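Local coordinates for tail fiber protein (Acinetobacter phage AM24, PDB 5W5P), which forms a trimeric phage tailspike with a beta-helical body, which probably recognises, and may cleave, the capsular polysaccharide of the Acinetobacter host, at the interface of chains A and B. Residues are numbered along the deposited sequence; one frame, centred on the assembly and turned at random. Chains: chain A/B, Tail fiber protein.

Contact 1: the interface of chains A and B. Residues chain A 428, 445, 447-448; chain B 425-426, 445.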
loop_
_atom_site.group_PDB
_atom_site.type_symbol
_atom_site.label_atom_id
_atom_site.label_comp_id
_atom_site.label_asym_id
_atom_site.label_seq_id
_atom_site.Cartn_x
_atom_site.Cartn_y
_atom_site.Cartn_z
ATOM N N PHE A 428 2.211 -14.140 11.451
ATOM C CA PHE A 428 3.247 -13.710 12.382
ATOM C C PHE A 428 3.111 -12.213 12.624
ATOM O O PHE A 428 2.496 -11.488 11.835
ATOM C CB PHE A 428 4.652 -14.050 11.868
ATOM C CG PHE A 428 4.972 -13.452 10.524
ATOM C CD1 PHE A 428 5.483 -12.165 10.422
ATOM C CD2 PHE A 428 4.763 -14.178 9.363
ATOM C CE1 PHE A 428 5.777 -11.612 9.181
ATOM C CE2 PHE A 428 5.054 -13.633 8.126
ATOM C CZ PHE A 428 5.561 -12.347 8.035
ATOM N N LEU A 445 5.121 -19.473 13.717
ATOM C CA LEU A 445 6.372 -19.460 12.967
ATOM C C LEU A 445 7.549 -19.748 13.891
ATOM O O LEU A 445 7.566 -19.321 15.049
ATOM C CB LEU A 445 6.556 -18.107 12.272
ATOM C CG LEU A 445 7.456 -18.068 11.031
ATOM C CD1 LEU A 445 6.936 -19.003 9.952
ATOM C CD2 LEU A 445 7.582 -16.646 10.493
ATOM N N THR A 447 10.447 -18.616 14.040
ATOM C CA THR A 447 11.172 -17.434 14.496
ATOM C C THR A 447 10.640 -16.932 15.833
ATOM O O THR A 447 11.415 -16.502 16.694
ATOM C CB THR A 447 11.082 -16.334 13.442
ATOM O OG1 THR A 447 9.703 -16.098 13.130
ATOM C CG2 THR A 447 11.818 -16.748 12.174
ATOM N N GLU A 448 9.319 -16.971 16.024
ATOM C CA GLU A 448 8.727 -16.543 17.288
ATOM C C GLU A 448 9.023 -17.519 18.422
ATOM O O GLU A 448 8.837 -17.170 19.593
ATOM C CB GLU A 448 7.219 -16.353 17.110
ATOM C CG GLU A 448 6.869 -15.323 16.027
ATOM C CD GLU A 448 5.413 -14.893 16.042
ATOM O OE1 GLU A 448 4.571 -15.592 16.647
ATOM O OE2 GLU A 448 5.110 -13.842 15.443
ATOM N N VAL B 425 12.194 -10.418 15.704
ATOM C CA VAL B 425 12.103 -11.866 15.708
ATOM C C VAL B 425 11.910 -12.430 14.302
ATOM O O VAL B 425 12.540 -13.428 13.946
ATOM C CB VAL B 425 10.983 -12.332 16.664
ATOM C CG1 VAL B 425 10.423 -13.654 16.232
ATOM C CG2 VAL B 425 11.533 -12.439 18.085
ATOM N N THR B 426 11.070 -11.805 13.483
ATOM C CA THR B 426 10.772 -12.296 12.141
ATOM C C THR B 426 11.218 -11.273 11.108
ATOM O O THR B 426 10.808 -10.109 11.166
ATOM C CB THR B 426 9.275 -12.584 11.966
ATOM O OG1 THR B 426 8.822 -13.464 13.006
ATOM C CG2 THR B 426 9.009 -13.221 10.608
ATOM N N LEU B 445 15.020 -17.048 8.795
ATOM C CA LEU B 445 13.966 -17.957 8.360
ATOM C C LEU B 445 14.569 -19.193 7.701
ATOM O O LEU B 445 15.584 -19.108 7.003
ATOM C CB LEU B 445 13.019 -17.243 7.391
ATOM C CG LEU B 445 11.593 -17.791 7.264
ATOM C CD1 LEU B 445 10.881 -17.771 8.606
ATOM C CD2 LEU B 445 10.798 -17.010 6.223
HETATM O O HOH W 1 6.955 -12.339 14.169
#
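B:Thr426 meets A:Thr447, A:Leu445 and A:Phe428 near the C-terminal end of the beta-helical body of this trimeric tailspike, where loops, strand 427-428 and the 3-10 helix 446-449 meet. Polar contacts centre on the two threonine hydroxyls. OG1 of A:Thr447 and OG1 of B:Thr426 share a hydrogen bond of 2.8 Å whose donor is not decided, the two side chains crossing at about a right angle. A chi1 of 54° places the A:Thr447 hydroxyl between its own backbone N and carbonyl carbon, turned toward B:Thr426. The same B:Thr426 OG1 reaches a water at 2.5 Å, which lies 2.7 Å from the carboxylate oxygen OE2 of A:Glu448, whose side chain runs extended beyond CG to reach it. The B:Thr426 hydroxyl therefore links to chain A directly and through solvent. Apolar contacts lie on the other branch of B:Thr426. Its methyl CG2 sits over one face of the A:Phe428 ring, displaced toward the rim, 3.7 Å from CD1, in a CH-pi contact. B:Thr426 CG2 also touches CD2 of A:Leu445 at 3.7 Å. CD1 of B:Leu445 packs against A:Thr447 CG2 (3.8 Å) and A:Leu445 CD2 (4.0 Å), the two leucines crossing steeply. CG1 of B:Val425 packs against CA of A:Glu448 at 3.5 Å.

Contact 2: the interface of chains A and B. Residues chain A 107, 137, 139-140, 169; chain B 103-105.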
loop_
_atom_site.group_PDB
_atom_site.type_symbol
_atom_site.label_atom_id
_atom_site.label_comp_id
_atom_site.label_asym_id
_atom_site.label_seq_id
_atom_site.Cartn_x
_atom_site.Cartn_y
_atom_site.Cartn_z
ATOM N N ASP A 107 -22.841 24.063 -16.141
ATOM C CA ASP A 107 -23.586 24.255 -14.897
ATOM C C ASP A 107 -25.036 23.858 -15.150
ATOM O O ASP A 107 -25.657 24.408 -16.081
ATOM C CB ASP A 107 -23.484 25.722 -14.460
ATOM C CG ASP A 107 -24.253 26.051 -13.187
ATOM O OD1 ASP A 107 -24.948 25.193 -12.612
ATOM O OD2 ASP A 107 -24.141 27.186 -12.713
ATOM N N TRP A 137 -20.687 20.415 -13.452
ATOM C CA TRP A 137 -20.213 21.082 -12.244
ATOM C C TRP A 137 -21.403 21.751 -11.570
ATOM O O TRP A 137 -22.142 22.497 -12.219
ATOM C CB TRP A 137 -19.116 22.097 -12.601
ATOM C CG TRP A 137 -18.664 23.061 -11.521
ATOM C CD1 TRP A 137 -17.661 22.870 -10.613
ATOM C CD2 TRP A 137 -19.177 24.381 -11.276
ATOM N NE1 TRP A 137 -17.527 23.979 -9.809
ATOM C CE2 TRP A 137 -18.443 24.923 -10.199
ATOM C CE3 TRP A 137 -20.177 25.157 -11.867
ATOM C CZ2 TRP A 137 -18.689 26.204 -9.696
ATOM C CZ3 TRP A 137 -20.420 26.425 -11.368
ATOM C CH2 TRP A 137 -19.681 26.934 -10.292
ATOM N N GLY A 139 -21.587 23.715 -8.632
ATOM C CA GLY A 139 -21.497 24.994 -7.949
ATOM C C GLY A 139 -21.170 24.882 -6.470
ATOM O O GLY A 139 -20.700 23.853 -5.976
ATOM N N ASN A 140 -21.452 25.970 -5.748
ATOM C CA ASN A 140 -20.992 26.131 -4.375
ATOM C C ASN A 140 -22.026 25.624 -3.368
ATOM O O ASN A 140 -23.123 25.182 -3.721
ATOM C CB ASN A 140 -20.631 27.593 -4.099
ATOM C CG ASN A 140 -21.835 28.530 -4.157
ATOM O OD1 ASN A 140 -22.806 28.288 -4.872
ATOM N ND2 ASN A 140 -21.762 29.613 -3.404
ATOM N N ASP A 169 -18.259 22.611 -6.414
ATOM C CA ASP A 169 -17.535 23.521 -5.540
ATOM C C ASP A 169 -18.201 23.607 -4.173
ATOM O O ASP A 169 -18.259 24.671 -3.553
ATOM C CB ASP A 169 -17.426 24.904 -6.172
ATOM C CG ASP A 169 -16.192 25.647 -5.724
ATOM O OD1 ASP A 169 -15.545 25.189 -4.752
ATOM O OD2 ASP A 169 -15.870 26.688 -6.341
ATOM N N ASN B 103 -20.991 31.852 -7.794
ATOM C CA ASN B 103 -21.477 30.508 -7.515
ATOM C C ASN B 103 -20.333 29.537 -7.261
ATOM O O ASN B 103 -20.553 28.320 -7.229
ATOM C CB ASN B 103 -22.354 29.998 -8.662
ATOM C CG ASN B 103 -21.677 30.109 -10.014
ATOM O OD1 ASN B 103 -20.451 30.138 -10.111
ATOM N ND2 ASN B 103 -22.479 30.168 -11.070
ATOM N N THR B 104 -19.118 30.047 -7.095
ATOM C CA THR B 104 -17.962 29.206 -6.835
ATOM C C THR B 104 -17.459 29.419 -5.417
ATOM O O THR B 104 -18.239 29.668 -4.492
ATOM C CB THR B 104 -16.836 29.516 -7.819
ATOM O OG1 THR B 104 -16.277 30.796 -7.500
ATOM C CG2 THR B 104 -17.357 29.534 -9.247
ATOM N N HIS B 105 -16.147 29.346 -5.258
ATOM C CA HIS B 105 -15.476 29.520 -3.983
ATOM C C HIS B 105 -15.219 30.998 -3.705
ATOM O O HIS B 105 -14.938 31.783 -4.615
ATOM C CB HIS B 105 -14.159 28.750 -4.014
ATOM C CG HIS B 105 -13.408 28.915 -5.303
ATOM N ND1 HIS B 105 -13.321 30.125 -5.960
ATOM C CD2 HIS B 105 -12.710 28.030 -6.055
ATOM C CE1 HIS B 105 -12.606 29.977 -7.061
ATOM N NE2 HIS B 105 -12.220 28.717 -7.141
#
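A chi1 of 170° throws the indole of A:Trp137 away from its backbone N toward B:Asn103 and B:Thr104, while B:Asn103, at chi1 52°, folds its amide back between its own backbone N and carbonyl carbon to meet the six-membered ring. The amide carbon CG lies at the indole edge, in the ring plane, with the two planes turned 71° apart, and B:Asn103 OD1 approaches A:Trp137 CH2 to 3.3 Å. Next along the loop, the methyl CG2 of B:Thr104 touches the same rim, 3.6 Å from A:Trp137 CZ2. Within chain A, the backbone N of A:Gly139 stands over the centre of one indole face and so backs the ring. At the other end of the loop segment, OD2 of A:Asp169 lies 2.9 Å from the backbone N of B:His105, at best a strongly bent hydrogen bond. A:Asp169 OD2 is also 3.4 Å from B:His105 CD2, the carboxylate standing almost perpendicular to the imidazole ring. The backbone N of A:Asn140 comes within 2.9 Å of B:Asn103 O, but its N-H points away and no hydrogen bond forms. Packing of loop 103-105 against strands 135-140 and 164-169 probably helps fasten the N-terminal part of one tailspike subunit to its neighbour.

Contact 3: the interface of chains A and B. Residues chain A 335-337, 373; chain B 281, 307-308, 310, 330.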
loop_
_atom_site.group_PDB
_atom_site.type_symbol
_atom_site.label_atom_id
_atom_site.label_comp_id
_atom_site.label_asym_id
_atom_site.label_seq_id
_atom_site.Cartn_x
_atom_site.Cartn_y
_atom_site.Cartn_z
ATOM N N GLY A 335 -3.586 -1.880 6.690
ATOM C CA GLY A 335 -3.558 -0.676 7.496
ATOM C C GLY A 335 -4.894 -0.039 7.790
ATOM O O GLY A 335 -4.953 1.165 8.034
ATOM N N ASN A 336 -5.978 -0.809 7.773
ATOM C CA ASN A 336 -7.271 -0.241 8.116
ATOM C C ASN A 336 -7.341 0.088 9.604
ATOM O O ASN A 336 -6.597 -0.451 10.429
ATOM C CB ASN A 336 -8.400 -1.193 7.732
ATOM C CG ASN A 336 -8.614 -1.254 6.238
ATOM O OD1 ASN A 336 -8.899 -0.237 5.601
ATOM N ND2 ASN A 336 -8.449 -2.443 5.662
ATOM N N TYR A 337 -8.252 0.999 9.937
ATOM C CA TYR A 337 -8.478 1.458 11.302
ATOM C C TYR A 337 -9.923 1.131 11.658
ATOM O O TYR A 337 -10.853 1.787 11.172
ATOM C CB TYR A 337 -8.185 2.957 11.416
ATOM C CG TYR A 337 -8.409 3.593 12.777
ATOM C CD1 TYR A 337 -9.690 3.902 13.221
ATOM C CD2 TYR A 337 -7.336 3.934 13.595
ATOM C CE1 TYR A 337 -9.899 4.494 14.446
ATOM C CE2 TYR A 337 -7.537 4.535 14.825
ATOM C CZ TYR A 337 -8.821 4.814 15.245
ATOM O OH TYR A 337 -9.035 5.412 16.468
ATOM N N GLN A 373 -5.774 -2.516 12.593
ATOM C CA GLN A 373 -6.177 -2.485 13.993
ATOM C C GLN A 373 -7.646 -2.854 14.079
ATOM O O GLN A 373 -8.503 -2.137 13.552
ATOM C CB GLN A 373 -5.947 -1.121 14.638
ATOM C CG GLN A 373 -6.570 -1.015 16.021
ATOM C CD GLN A 373 -6.573 0.402 16.563
ATOM O OE1 GLN A 373 -7.568 1.123 16.446
ATOM N NE2 GLN A 373 -5.469 0.802 17.180
ATOM N N ASN B 281 -5.254 7.151 13.622
ATOM C CA ASN B 281 -5.551 7.002 12.198
ATOM C C ASN B 281 -4.822 8.067 11.375
ATOM O O ASN B 281 -5.412 8.961 10.776
ATOM C CB ASN B 281 -7.064 7.049 11.971
ATOM C CG ASN B 281 -7.439 6.884 10.517
ATOM O OD1 ASN B 281 -6.936 5.997 9.826
ATOM N ND2 ASN B 281 -8.330 7.750 10.037
ATOM N N ASN B 307 -2.401 5.082 17.407
ATOM C CA ASN B 307 -3.358 4.051 17.013
ATOM C C ASN B 307 -3.434 4.065 15.491
ATOM O O ASN B 307 -4.182 4.854 14.907
ATOM C CB ASN B 307 -4.726 4.301 17.643
ATOM C CG ASN B 307 -4.789 3.872 19.103
ATOM O OD1 ASN B 307 -4.478 4.649 20.008
ATOM N ND2 ASN B 307 -5.186 2.626 19.336
ATOM N N VAL B 308 -2.652 3.186 14.858
ATOM C CA VAL B 308 -2.517 3.068 13.404
ATOM C C VAL B 308 -1.805 4.279 12.813
ATOM O O VAL B 308 -2.275 5.418 12.922
ATOM C CB VAL B 308 -3.876 2.861 12.705
ATOM C CG1 VAL B 308 -3.675 2.637 11.208
ATOM C CG2 VAL B 308 -4.605 1.697 13.319
ATOM N N ARG B 310 0.357 4.932 8.931
ATOM C CA ARG B 310 0.905 4.414 7.685
ATOM C C ARG B 310 1.777 5.501 7.083
ATOM O O ARG B 310 1.349 6.657 6.992
ATOM C CB ARG B 310 -0.190 4.004 6.689
ATOM C CG ARG B 310 -1.356 3.245 7.292
ATOM C CD ARG B 310 -2.398 4.193 7.872
ATOM N NE ARG B 310 -3.722 3.584 7.888
ATOM C CZ ARG B 310 -4.761 4.077 8.554
ATOM N NH1 ARG B 310 -5.929 3.450 8.525
ATOM N NH2 ARG B 310 -4.629 5.196 9.252
ATOM N N ALA B 330 -0.475 -1.293 15.163
ATOM C CA ALA B 330 -0.881 -1.365 13.760
ATOM C C ALA B 330 -0.209 -0.266 12.931
ATOM O O ALA B 330 -0.860 0.606 12.350
ATOM C CB ALA B 330 -2.407 -1.306 13.629
#
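The A:Tyr337 ring is held between two amide side chains: CB of B:Asn281 lies 3.5 Å above one face, toward the rim, in a CH-pi contact, and the amide end of A:Gln373, modelled with OE1 toward the ring, lies over the rim of the opposite face. At the ring edge, in plane, sit the backbone O of B:Asn307, 3.4 Å from A:Tyr337 CE2, and CB of B:Val308. The B:Asn281 amide is turned 45° from the ring. The guanidinium of B:Arg310 has CG1 of B:Val308 over the centre of one face. These groups form part of the subunit interface along the beta-helical bodies of the tailspike trimer. CG2 of B:Val308 fills the angle between A:Tyr337 and A:Gln373, 3.4 Å from CB of the latter. As modelled, A:Gln373 NE2 and B:Asn307 ND2 lie 2.8 Å apart, two amide nitrogens that cannot bond; one amide may be turned over. A bend at chi2 (85°) helps bring B:Arg310 side-on to the carbonyl O of A:Gly335, which accepts hydrogen bonds from both NE (2.7 Å) and NH1, each bent and tilted out of the guanidinium plane. In the guanidinium plane, B:Arg310 NH2 donates at 2.5 Å to OD1 of B:Asn281, whose CB lies on the A:Tyr337 face.

Contact 4: the interface of chains A and B. Residues chain A 233, 264, 266; chain B 163, 201-203, 228, 230.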
loop_
_atom_site.group_PDB
_atom_site.type_symbol
_atom_site.label_atom_id
_atom_site.label_comp_id
_atom_site.label_asym_id
_atom_site.label_seq_id
_atom_site.Cartn_x
_atom_site.Cartn_y
_atom_site.Cartn_z
ATOM N N GLY A 233 -12.822 12.466 -3.148
ATOM C CA GLY A 233 -13.025 13.818 -2.671
ATOM C C GLY A 233 -14.448 14.198 -2.338
ATOM O O GLY A 233 -14.709 15.377 -2.076
ATOM N N GLU A 264 -10.401 8.426 -0.634
ATOM C CA GLU A 264 -10.308 9.787 -0.089
ATOM C C GLU A 264 -11.665 10.497 -0.067
ATOM O O GLU A 264 -11.796 11.655 -0.472
ATOM C CB GLU A 264 -9.266 10.611 -0.850
ATOM C CG GLU A 264 -7.837 10.415 -0.339
ATOM C CD GLU A 264 -6.838 10.127 -1.452
ATOM O OE1 GLU A 264 -6.955 10.750 -2.534
ATOM O OE2 GLU A 264 -5.941 9.274 -1.244
ATOM N N HIS A 266 -15.493 11.122 2.344
ATOM C CA HIS A 266 -16.035 11.276 3.690
ATOM C C HIS A 266 -17.411 10.605 3.708
ATOM O O HIS A 266 -18.407 11.194 3.283
ATOM C CB HIS A 266 -16.119 12.756 4.078
ATOM C CG HIS A 266 -14.824 13.498 3.937
ATOM N ND1 HIS A 266 -14.039 13.838 5.017
ATOM C CD2 HIS A 266 -14.186 13.977 2.843
ATOM C CE1 HIS A 266 -12.969 14.489 4.596
ATOM N NE2 HIS A 266 -13.034 14.586 3.280
ATOM N N LEU B 163 -18.785 19.833 3.558
ATOM C CA LEU B 163 -17.477 19.479 3.021
ATOM C C LEU B 163 -16.719 20.776 2.804
ATOM O O LEU B 163 -17.093 21.582 1.949
ATOM C CB LEU B 163 -17.596 18.682 1.724
ATOM C CG LEU B 163 -16.280 18.341 1.035
ATOM C CD1 LEU B 163 -15.635 17.200 1.785
ATOM C CD2 LEU B 163 -16.505 17.926 -0.419
ATOM N N ALA B 201 -14.054 17.121 8.317
ATOM C CA ALA B 201 -14.195 17.063 6.863
ATOM C C ALA B 201 -13.601 18.295 6.190
ATOM O O ALA B 201 -14.317 19.256 5.890
ATOM C CB ALA B 201 -15.659 16.885 6.447
ATOM N N LEU B 202 -12.296 18.257 5.919
ATOM C CA LEU B 202 -11.576 19.391 5.359
ATOM C C LEU B 202 -10.585 18.909 4.311
ATOM O O LEU B 202 -9.783 18.012 4.580
ATOM C CB LEU B 202 -10.839 20.161 6.463
ATOM C CG LEU B 202 -9.785 21.185 6.032
ATOM C CD1 LEU B 202 -10.434 22.294 5.223
ATOM C CD2 LEU B 202 -9.065 21.746 7.244
ATOM N N GLU B 203 -10.640 19.502 3.125
ATOM C CA GLU B 203 -9.603 19.347 2.112
ATOM C C GLU B 203 -8.791 20.634 2.058
ATOM O O GLU B 203 -9.357 21.718 1.894
ATOM C CB GLU B 203 -10.205 19.038 0.739
ATOM C CG GLU B 203 -11.353 18.034 0.764
ATOM C CD GLU B 203 -10.874 16.597 0.697
ATOM O OE1 GLU B 203 -11.148 15.829 1.640
ATOM O OE2 GLU B 203 -10.211 16.232 -0.294
ATOM N N ASN B 228 -10.425 14.655 10.526
ATOM C CA ASN B 228 -10.795 14.177 9.198
ATOM C C ASN B 228 -10.304 15.148 8.121
ATOM O O ASN B 228 -11.081 15.753 7.381
ATOM C CB ASN B 228 -12.306 13.948 9.096
ATOM C CG ASN B 228 -12.801 12.832 10.011
ATOM O OD1 ASN B 228 -12.159 12.492 11.003
ATOM N ND2 ASN B 228 -13.955 12.270 9.681
ATOM N N ASN B 230 -7.815 15.953 4.860
ATOM C CA ASN B 230 -7.034 15.517 3.706
ATOM C C ASN B 230 -6.143 16.684 3.283
ATOM O O ASN B 230 -6.622 17.669 2.714
ATOM C CB ASN B 230 -7.944 15.073 2.563
ATOM C CG ASN B 230 -8.446 13.653 2.730
ATOM O OD1 ASN B 230 -7.745 12.788 3.250
ATOM N ND2 ASN B 230 -9.674 13.406 2.291
HETATM O O HOH W 2 -15.554 12.892 7.306
HETATM O O HOH W 3 -9.825 13.908 -1.363
#
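NE2 of A:His266 donates a straight hydrogen bond, 2.8 Å long and 180° at H, to the carboxylate oxygen OE1 of B:Glu203. The acceptor lies exactly in the imidazole plane and is met nearly head-on to its C-O bond, with carboxylate and ring turned 81° apart. Carbon atoms of chain B also pack against the imidazole: CA of B:Ala201 is 3.6 Å from A:His266 CE1, and the methyl CD1 of B:Leu163 is 3.7 Å from A:His266 CD2. The carbonyl O of B:Asn228 also sits at the ring edge, in plane, near CE1. A second shell fixes these partners. ND2 of B:Asn230 donates to the same B:Glu203 OE1 at 2.9 Å, on the syn side, so two N-H groups grip one oxygen. B:Glu203 bends at chi2 (-86°), which curls its carboxylate back toward B:Asn230 and the histidine. Its other oxygen, OE2, holds a water at 2.6 Å that also reaches the backbone O of A:Glu264 at 3.1 Å. A different water, in the ring plane, bridges A:His266 ND1 and the amide ND2 of B:Asn228. With a carboxylate so close, a positively charged imidazole would probably be stabilised, although its protonation is not seen. A:His266 opens strand 266-268 and leans against B strands 199-204 and 229-232, where the beta-helical bodies of two subunits run side by side in the trimer.

The four contacts follow one another along the trimer in the order 2, 4, 3, 1. Neighbouring C-alpha centres are about 17 Å (2 to 4), 18 Å (4 to 3) and 22 Å (3 to 1) apart; contacts 1 and 2 are about 55 Å apart, so the line is nearly straight. No residue serves in two of them. In contacts 2, 3 and 4 the A residues mostly lie later in sequence than the B residues, so different segments of one protein meet, whereas contact 1 pairs similar segments, including Leu445 of both chains. Repeated around the trimer, the series joins subunits along the beta-helical body.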